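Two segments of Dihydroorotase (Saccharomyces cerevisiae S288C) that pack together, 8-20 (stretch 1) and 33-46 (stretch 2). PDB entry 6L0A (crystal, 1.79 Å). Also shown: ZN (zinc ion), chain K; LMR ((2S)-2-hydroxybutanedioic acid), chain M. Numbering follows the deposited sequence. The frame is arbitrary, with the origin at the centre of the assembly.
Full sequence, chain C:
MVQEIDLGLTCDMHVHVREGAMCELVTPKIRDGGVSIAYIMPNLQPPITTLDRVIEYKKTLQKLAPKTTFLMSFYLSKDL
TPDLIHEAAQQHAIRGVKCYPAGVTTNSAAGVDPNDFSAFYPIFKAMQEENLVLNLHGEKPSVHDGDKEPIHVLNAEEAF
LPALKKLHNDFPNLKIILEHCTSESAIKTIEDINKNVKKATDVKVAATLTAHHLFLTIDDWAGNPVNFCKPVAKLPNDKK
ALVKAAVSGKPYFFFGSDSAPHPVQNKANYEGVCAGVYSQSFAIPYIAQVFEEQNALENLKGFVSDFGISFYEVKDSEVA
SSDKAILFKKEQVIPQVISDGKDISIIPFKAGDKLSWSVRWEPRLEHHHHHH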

# COMPACT_ATOMS: atom_id res chain seq x y z
N GLY C 8 -20.69 -29.25 8.83
CA GLY C 8 -20.86 -30.24 7.78
C GLY C 8 -19.68 -30.28 6.82
O GLY C 8 -18.51 -30.26 7.23
N LEU C 9 -20.00 -30.37 5.53
CA LEU C 9 -18.98 -30.47 4.48
C LEU C 9 -18.64 -29.05 4.05
O LEU C 9 -19.28 -28.46 3.19
N THR C 10 -17.62 -28.49 4.68
CA THR C 10 -17.18 -27.13 4.39
C THR C 10 -16.42 -27.07 3.07
O THR C 10 -15.72 -28.01 2.69
N CYS C 11 -16.53 -25.93 2.37
CA CYS C 11 -15.80 -25.75 1.13
C CYS C 11 -15.06 -24.41 1.12
O CYS C 11 -15.59 -23.39 1.55
N ASP C 12 -13.85 -24.45 0.59
CA ASP C 12 -13.06 -23.26 0.28
C ASP C 12 -12.89 -23.27 -1.23
O ASP C 12 -12.14 -24.09 -1.78
N MET C 13 -13.60 -22.38 -1.91
CA MET C 13 -13.63 -22.45 -3.37
C MET C 13 -12.54 -21.60 -4.03
O MET C 13 -12.71 -21.18 -5.19
N HIS C 14 -11.40 -21.40 -3.36
CA HIS C 14 -10.30 -20.64 -3.98
C HIS C 14 -9.01 -20.91 -3.19
O HIS C 14 -8.69 -20.17 -2.27
N VAL C 15 -8.28 -21.96 -3.59
CA VAL C 15 -7.13 -22.46 -2.82
C VAL C 15 -5.90 -22.51 -3.71
O VAL C 15 -5.96 -22.99 -4.85
N HIS C 16 -4.76 -22.04 -3.18
CA HIS C 16 -3.45 -22.25 -3.79
C HIS C 16 -2.64 -23.20 -2.92
O HIS C 16 -2.42 -22.92 -1.73
N VAL C 17 -2.16 -24.30 -3.50
CA VAL C 17 -1.28 -25.22 -2.79
C VAL C 17 0.08 -25.38 -3.46
O VAL C 17 0.91 -26.15 -2.96
N ARG C 18 0.34 -24.68 -4.56
CA ARG C 18 1.68 -24.62 -5.16
C ARG C 18 2.12 -26.04 -5.57
O ARG C 18 1.29 -26.88 -5.94
N GLU C 19 3.44 -26.29 -5.53
CA GLU C 19 4.02 -27.57 -5.93
C GLU C 19 5.16 -27.92 -4.97
O GLU C 19 5.46 -27.17 -4.04
N GLY C 20 5.77 -29.09 -5.19
CA GLY C 20 6.97 -29.45 -4.44
C GLY C 20 6.80 -29.41 -2.93
O GLY C 20 5.76 -29.78 -2.38
N GLY C 33 -7.36 -26.57 8.73
CA GLY C 33 -8.13 -25.35 8.82
C GLY C 33 -9.63 -25.51 8.77
O GLY C 33 -10.35 -24.51 8.85
N GLY C 34 -10.14 -26.73 8.63
CA GLY C 34 -11.56 -26.97 8.71
C GLY C 34 -12.28 -27.10 7.39
O GLY C 34 -13.50 -26.96 7.36
N VAL C 35 -11.57 -27.39 6.30
CA VAL C 35 -12.12 -27.37 4.95
C VAL C 35 -12.15 -28.79 4.39
O VAL C 35 -11.11 -29.47 4.35
N SER C 36 -13.32 -29.22 3.94
CA SER C 36 -13.50 -30.55 3.36
C SER C 36 -13.28 -30.56 1.85
O SER C 36 -12.68 -31.50 1.32
N ILE C 37 -13.74 -29.50 1.17
CA ILE C 37 -13.75 -29.40 -0.29
C ILE C 37 -12.93 -28.17 -0.68
O ILE C 37 -13.16 -27.08 -0.15
N ALA C 38 -11.98 -28.35 -1.61
CA ALA C 38 -11.10 -27.27 -2.06
C ALA C 38 -11.14 -27.15 -3.58
O ALA C 38 -10.99 -28.15 -4.28
N TYR C 39 -11.31 -25.92 -4.08
CA TYR C 39 -11.19 -25.64 -5.50
C TYR C 39 -9.78 -25.11 -5.75
O TYR C 39 -9.43 -24.04 -5.25
N ILE C 40 -8.99 -25.86 -6.52
CA ILE C 40 -7.54 -25.68 -6.62
C ILE C 40 -7.21 -24.78 -7.80
O ILE C 40 -7.53 -25.10 -8.95
N MET C 41 -6.51 -23.69 -7.53
CA MET C 41 -6.22 -22.73 -8.60
C MET C 41 -5.04 -23.20 -9.45
O MET C 41 -4.20 -23.98 -9.00
N PRO C 42 -4.94 -22.70 -10.70
CA PRO C 42 -4.01 -23.32 -11.66
C PRO C 42 -2.78 -22.50 -12.04
O PRO C 42 -2.13 -22.80 -13.04
N ASN C 43 -2.47 -21.44 -11.30
CA ASN C 43 -1.39 -20.54 -11.71
C ASN C 43 -0.04 -21.07 -11.23
O ASN C 43 0.72 -20.44 -10.50
N LEU C 44 0.26 -22.30 -11.68
CA LEU C 44 1.57 -22.89 -11.51
C LEU C 44 2.53 -22.35 -12.57
O LEU C 44 2.17 -21.56 -13.45
N GLN C 45 3.79 -22.79 -12.47
CA GLN C 45 4.82 -22.56 -13.48
C GLN C 45 5.23 -23.91 -14.06
O GLN C 45 5.88 -24.70 -13.35
N PRO C 46 4.85 -24.25 -15.29
CA PRO C 46 3.95 -23.50 -16.16
C PRO C 46 2.52 -23.63 -15.69
O PRO C 46 2.25 -24.52 -14.87

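The two stretches run parallel, and backbone hydrogen bonds hold them edge to edge. Asp 12 N donates to Ile 37 O (2.8 Å), Tyr 39 N to Asp 12 O (3.1 Å), and Met 41 N to Val 15 O (2.8 Å). A beta bulge between Asp 12 and Val 15 shifts the register by one residue, so Val 15 pairs with Ile 40.

At the first end, Thr 10 (chi1 p) plugs the turn at Gly 34. Thr 10 OG1 donates a very short hydrogen bond to Gly 34 O (2.5 Å). Ser 36 N donates to Thr 10 O (3.0 Å) and, weakly, to Thr 10 OG1 (3.1 Å).

Cys 11 and Ile 37 share one face of the sheet. Ile 37 (m, t) spreads along stretch 1: its CD1 reaches Leu 9 CB (4.3 Å), its CB meets Cys 11 CB (3.8 Å), and its CG2 meets Met 13 CE (4.2 Å). Met 13 (m, m, t) leaves its backbone pointing away, yet its SD lies 4.1 Å from Tyr 39 CB. Tyr 39 (t) starts toward stretch 1, but its end leads away; Met 13 O sits at the ring edge, 3.4 Å from Tyr 39 CD2.

Asp 12, Val 15, Ala 38 and Ile 40 line the other face. Val 15 (t) packs against the small Ala 38, with Val 15 CG2 3.9 Å from Ala 38 CB. Ile 40 (m, m) turns its end nearer to stretch 1, where its CD1 touches two valines, 3.9 Å from Val 15 CG1 and 4.3 Å from Val 17 CG2. Asp 12 CB packs on Val 35 CG1 (3.7 Å).

Met 41 (m, m, t) lies along one side of the two metal-binding histidines, touching both rings. Met 41 CE lies over one face of the His 14 ring, 3.4 Å from the ring centroid, a CH-pi contact; Met 41 CB lies over a face of the His 16 ring, 3.8 Å from that centroid. The opposite face of His 16 meets O4B of the bound LMR. Zinc is bound by His 14 NE2 (2.1 Å), His 16 NE2 (2.2 Å) and LMR O1A (2.5 Å), with further ligands elsewhere in the structure.

Arg 18 and Asn 43 (chi1 p) converge on LMR. Arg 18 NH1 donates to LMR O4B (2.7 Å), Arg 18 NH2 to LMR O4A (2.9 Å), and Asn 43 ND2 to LMR O4B (2.9 Å). Water 2 links Arg 18 NH1 to Asn 43 O.

At the far end, Leu 44 (m, t) points in, its CD1 3.6 Å from Glu 19 CD. Water 3 joins Glu 19 OE1 to Gln 45 N.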

# COMPACT_ATOMS: atom_id res chain seq x y z
CB LEU C 9 -19.48 -31.31 3.31
CG LEU C 9 -20.00 -32.69 3.70
CD1 LEU C 9 -20.67 -33.37 2.51
CD2 LEU C 9 -18.86 -33.55 4.26
CB THR C 10 -16.26 -26.64 5.51
OG1 THR C 10 -15.29 -27.66 5.77
CG2 THR C 10 -17.05 -26.38 6.79
CB CYS C 11 -16.70 -25.84 -0.10
SG CYS C 11 -18.20 -24.89 -0.04
CB ASP C 12 -11.73 -23.28 1.02
CG ASP C 12 -10.82 -22.13 0.64
OD1 ASP C 12 -11.21 -21.30 -0.21
OD2 ASP C 12 -9.71 -22.07 1.20
CB MET C 13 -15.03 -22.06 -3.86
CG MET C 13 -16.10 -23.12 -3.46
SD MET C 13 -15.58 -24.84 -3.69
CE MET C 13 -17.19 -25.66 -3.67
CB HIS C 14 -10.63 -19.16 -4.01
CG HIS C 14 -9.77 -18.37 -4.95
ND1 HIS C 14 -10.29 -17.45 -5.83
CD2 HIS C 14 -8.43 -18.38 -5.16
CE1 HIS C 14 -9.31 -16.91 -6.54
NE2 HIS C 14 -8.17 -17.46 -6.15
CB VAL C 15 -7.42 -23.86 -2.24
CG1 VAL C 15 -6.15 -24.47 -1.65
CG2 VAL C 15 -8.50 -23.78 -1.16
CB HIS C 16 -2.69 -20.92 -3.94
CG HIS C 16 -3.35 -19.94 -4.87
ND1 HIS C 16 -3.10 -19.92 -6.23
CD2 HIS C 16 -4.24 -18.95 -4.63
CE1 HIS C 16 -3.83 -18.96 -6.78
NE2 HIS C 16 -4.53 -18.36 -5.84
CB VAL C 17 -1.92 -26.61 -2.56
CG1 VAL C 17 -3.11 -26.52 -1.60
CG2 VAL C 17 -2.31 -27.23 -3.89
CB ARG C 18 2.66 -23.92 -4.22
CG ARG C 18 2.14 -22.65 -3.54
CD ARG C 18 1.87 -21.56 -4.56
NE ARG C 18 1.71 -20.27 -3.87
CZ ARG C 18 1.09 -19.22 -4.40
NH1 ARG C 18 0.57 -19.28 -5.62
NH2 ARG C 18 0.99 -18.10 -3.69
CB GLU C 19 4.50 -27.53 -7.38
CG GLU C 19 3.38 -27.53 -8.42
CD GLU C 19 3.87 -27.86 -9.83
OE1 GLU C 19 4.28 -26.93 -10.56
OE2 GLU C 19 3.84 -29.06 -10.20
CB VAL C 35 -11.30 -26.45 4.03
CG1 VAL C 35 -11.71 -26.64 2.58
CG2 VAL C 35 -11.46 -24.99 4.47
CB SER C 36 -14.91 -31.07 3.67
OG SER C 36 -15.17 -32.25 2.93
CB ILE C 37 -15.18 -29.26 -0.83
CG1 ILE C 37 -16.05 -30.46 -0.43
CG2 ILE C 37 -15.17 -29.08 -2.35
CD1 ILE C 37 -17.53 -30.11 -0.33
CB ALA C 38 -9.66 -27.52 -1.60
CB TYR C 39 -12.23 -24.63 -5.96
CG TYR C 39 -12.26 -24.37 -7.45
CD1 TYR C 39 -12.59 -25.38 -8.35
CD2 TYR C 39 -11.99 -23.10 -7.96
CE1 TYR C 39 -12.64 -25.13 -9.73
CE2 TYR C 39 -12.04 -22.85 -9.34
CZ TYR C 39 -12.37 -23.87 -10.21
OH TYR C 39 -12.44 -23.64 -11.57
CB ILE C 40 -6.82 -27.03 -6.76
CG1 ILE C 40 -7.14 -27.92 -5.55
CG2 ILE C 40 -5.32 -26.85 -6.94
CD1 ILE C 40 -6.55 -27.39 -4.22
CB MET C 41 -5.96 -21.36 -7.99
CG MET C 41 -7.26 -20.70 -7.45
SD MET C 41 -8.46 -20.46 -8.76
CE MET C 41 -10.01 -20.14 -7.90
CB PRO C 42 -4.91 -23.51 -12.88
CG PRO C 42 -5.72 -22.25 -12.89
CD PRO C 42 -5.97 -21.92 -11.40
CB ASN C 43 -1.67 -19.12 -11.21
CG ASN C 43 -1.72 -19.03 -9.71
OD1 ASN C 43 -2.03 -20.01 -9.02
ND2 ASN C 43 -1.41 -17.83 -9.17
CB LEU C 44 1.48 -24.41 -11.59
CG LEU C 44 0.44 -25.11 -10.70
CD1 LEU C 44 0.58 -26.63 -10.76
CD2 LEU C 44 0.57 -24.64 -9.28
CB GLN C 45 6.03 -21.85 -12.89
CG GLN C 45 5.78 -20.42 -12.42
CD GLN C 45 7.08 -19.70 -12.08
OE1 GLN C 45 8.17 -20.17 -12.43
NE2 GLN C 45 6.98 -18.57 -11.39
CB PRO C 46 4.14 -24.18 -17.53
CG PRO C 46 5.26 -25.13 -17.37
CD PRO C 46 5.30 -25.49 -15.94
ZN ZN K . -6.10 -16.88 -6.00
C1 LMR M . -3.89 -13.97 -6.34
O1A LMR M . -4.95 -14.62 -6.12
O1B LMR M . -4.02 -12.86 -6.89
C2 LMR M . -2.48 -14.50 -5.98
O2 LMR M . -1.76 -13.74 -5.04
C3 LMR M . -2.58 -15.81 -5.27
C4 LMR M . -1.21 -16.37 -5.56
O4A LMR M . -0.14 -15.87 -5.07
O4B LMR M . -1.23 -17.34 -6.34
O HOH W 1 -2.62 -24.69 -6.57
O HOH W 2 0.88 -21.21 -7.73
O HOH W 3 4.51 -24.36 -10.09
O HOH W 4 6.60 -27.16 -12.83